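Side-chain contact in polymerase X (Deinococcus radiodurans, PDB 2W9M), which probably copies DNA from a template, adding deoxyribonucleotides to a growing strand as a family X polymerase, and carries zinc ions in a polymerase and histidinol phosphatase (PHP) domain: residues A[119-124]-A[149-154]. Residues are numbered along the deposited sequence; the frame is centred on the assembly and turned at random.
Sequences DSLERL and ENVVFL
Val151 reaches from helix 141-157 toward the start of helix 121-130 and, with its two methyl branches, meets Leu121 and Leu124, a compact example of how two helices can be joined largely by apolar side chains. From CB of Val151 the chain forks. CG1, anti to the backbone N (chi1 178°), goes to the first turn of the facing helix. There it makes a van der Waals contact with the carbonyl O of Leu121 at 4.0 Å. The same Val151 CG1 lies 4.3 Å from CG of Leu121. CG2, beside the backbone N, reaches toward the next turn of helix 121-130 and touches CD1 of Leu124 at 3.9 Å, the two side chains crossing at a slant. One beta-branched residue thus touches two leucines three positions apart, one with each methyl. One turn further along its own helix, Leu154 adds its CB, 4.2 Å from CD2 of Leu121. The nearest pair of CA atoms, Leu121 and Val151, is 6.7 Å apart, and no hydrogen bond links the two segments. Polar atoms serve the helix start instead: Ser120 OG, at the N-cap, accepts from Arg123 N at 3.3 Å, with an N-H...O angle of 159°, and so caps the turn that presents Leu121 and Leu124. Both segments belong to the polymerase X region with its helix-hairpin-helix motifs, away from the zinc sites. Helix 94-99 adds Leu99 against both leucines, Val102 from the loop beyond it touches Leu121 and Leu154, and helix 163-176 packs against Glu122, so the contact sits within a cluster of helices and their connecting loops.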
loop_
_atom_site.group_PDB
_atom_site.type_symbol
_atom_site.label_atom_id
_atom_site.label_comp_id
_atom_site.label_asym_id
_atom_site.label_seq_id
_atom_site.Cartn_x
_atom_site.Cartn_y
_atom_site.Cartn_z
ATOM N N ASP A 119 6.431 10.523 -0.412
ATOM C CA ASP A 119 6.762 9.160 -0.809
ATOM C C ASP A 119 5.839 8.560 -1.868
ATOM O O ASP A 119 5.973 7.383 -2.203
ATOM C CB ASP A 119 6.751 8.249 0.422
ATOM C CG ASP A 119 5.349 8.036 0.977
ATOM O OD1 ASP A 119 4.494 8.933 0.797
ATOM O OD2 ASP A 119 5.100 6.974 1.593
ATOM N N SER A 120 4.897 9.344 -2.386
ATOM C CA SER A 120 3.995 8.829 -3.417
ATOM C C SER A 120 3.447 9.919 -4.322
ATOM O O SER A 120 3.497 11.100 -3.991
ATOM C CB SER A 120 2.844 8.037 -2.789
ATOM O OG SER A 120 1.991 8.877 -2.030
ATOM N N LEU A 121 2.930 9.509 -5.474
ATOM C CA LEU A 121 2.313 10.434 -6.412
ATOM C C LEU A 121 1.231 11.271 -5.743
ATOM O O LEU A 121 1.174 12.492 -5.912
ATOM C CB LEU A 121 1.719 9.666 -7.592
ATOM C CG LEU A 121 2.576 9.692 -8.857
ATOM C CD1 LEU A 121 4.044 9.898 -8.513
ATOM C CD2 LEU A 121 2.359 8.435 -9.678
ATOM N N GLU A 122 0.373 10.606 -4.982
ATOM C CA GLU A 122 -0.715 11.288 -4.299
ATOM C C GLU A 122 -0.210 12.301 -3.273
ATOM O O GLU A 122 -0.718 13.418 -3.188
ATOM C CB GLU A 122 -1.642 10.269 -3.632
ATOM C CG GLU A 122 -2.578 10.867 -2.602
ATOM C CD GLU A 122 -3.411 12.006 -3.158
ATOM O OE1 GLU A 122 -3.859 12.847 -2.354
ATOM O OE2 GLU A 122 -3.612 12.067 -4.391
ATOM N N ARG A 123 0.788 11.899 -2.493
ATOM C CA ARG A 123 1.380 12.770 -1.479
ATOM C C ARG A 123 2.163 13.931 -2.113
ATOM O O ARG A 123 2.252 15.017 -1.537
ATOM C CB ARG A 123 2.277 11.949 -0.545
ATOM C CG ARG A 123 3.057 12.761 0.470
ATOM C CD ARG A 123 2.181 13.220 1.622
ATOM N NE ARG A 123 2.952 13.968 2.611
ATOM C CZ ARG A 123 3.105 15.291 2.604
ATOM N NH1 ARG A 123 2.531 16.027 1.660
ATOM N NH2 ARG A 123 3.832 15.876 3.546
ATOM N N LEU A 124 2.724 13.692 -3.296
ATOM C CA LEU A 124 3.391 14.738 -4.062
ATOM C C LEU A 124 2.350 15.743 -4.531
ATOM O O LEU A 124 2.573 16.954 -4.486
ATOM C CB LEU A 124 4.104 14.146 -5.278
ATOM C CG LEU A 124 5.426 14.756 -5.755
ATOM C CD1 LEU A 124 5.722 14.310 -7.183
ATOM C CD2 LEU A 124 5.435 16.269 -5.663
ATOM N N GLU A 149 1.612 19.428 -12.861
ATOM C CA GLU A 149 1.189 19.149 -14.226
ATOM C C GLU A 149 1.632 17.749 -14.643
ATOM O O GLU A 149 0.850 16.981 -15.202
ATOM C CB GLU A 149 1.774 20.189 -15.179
ATOM C CG GLU A 149 2.138 19.642 -16.554
ATOM C CD GLU A 149 3.248 20.441 -17.230
ATOM O OE1 GLU A 149 3.127 21.685 -17.310
ATOM O OE2 GLU A 149 4.241 19.821 -17.682
ATOM N N ASN A 150 2.888 17.417 -14.358
ATOM C CA ASN A 150 3.439 16.126 -14.747
ATOM C C ASN A 150 2.817 14.953 -13.996
ATOM O O ASN A 150 2.722 13.853 -14.534
ATOM C CB ASN A 150 4.963 16.122 -14.606
ATOM C CG ASN A 150 5.641 16.958 -15.670
ATOM O OD1 ASN A 150 5.182 17.014 -16.809
ATOM N ND2 ASN A 150 6.737 17.618 -15.303
ATOM N N VAL A 151 2.393 15.190 -12.756
ATOM C CA VAL A 151 1.699 14.165 -11.982
ATOM C C VAL A 151 0.303 13.941 -12.551
ATOM O O VAL A 151 -0.178 12.809 -12.607
ATOM C CB VAL A 151 1.588 14.532 -10.487
ATOM C CG1 VAL A 151 0.810 13.467 -9.744
ATOM C CG2 VAL A 151 2.970 14.705 -9.875
ATOM N N VAL A 152 -0.340 15.020 -12.987
ATOM C CA VAL A 152 -1.645 14.907 -13.631
ATOM C C VAL A 152 -1.587 14.003 -14.863
ATOM O O VAL A 152 -2.547 13.305 -15.173
ATOM C CB VAL A 152 -2.212 16.279 -14.035
ATOM C CG1 VAL A 152 -3.422 16.105 -14.944
ATOM C CG2 VAL A 152 -2.584 17.082 -12.802
ATOM N N PHE A 153 -0.455 14.012 -15.559
ATOM C CA PHE A 153 -0.284 13.158 -16.728
ATOM C C PHE A 153 -0.240 11.686 -16.334
ATOM O O PHE A 153 -0.858 10.848 -16.993
ATOM C CB PHE A 153 0.985 13.528 -17.500
ATOM C CG PHE A 153 0.796 14.657 -18.473
ATOM C CD1 PHE A 153 1.204 15.941 -18.154
ATOM C CD2 PHE A 153 0.212 14.431 -19.709
ATOM C CE1 PHE A 153 1.033 16.979 -19.049
ATOM C CE2 PHE A 153 0.037 15.467 -20.609
ATOM C CZ PHE A 153 0.448 16.741 -20.278
ATOM N N LEU A 154 0.497 11.373 -15.269
ATOM C CA LEU A 154 0.590 9.997 -14.797
ATOM C C LEU A 154 -0.798 9.465 -14.460
ATOM O O LEU A 154 -1.147 8.341 -14.827
ATOM C CB LEU A 154 1.514 9.871 -13.581
ATOM C CG LEU A 154 3.018 9.699 -13.820
ATOM C CD1 LEU A 154 3.275 9.266 -15.253
ATOM C CD2 LEU A 154 3.780 10.975 -13.508
#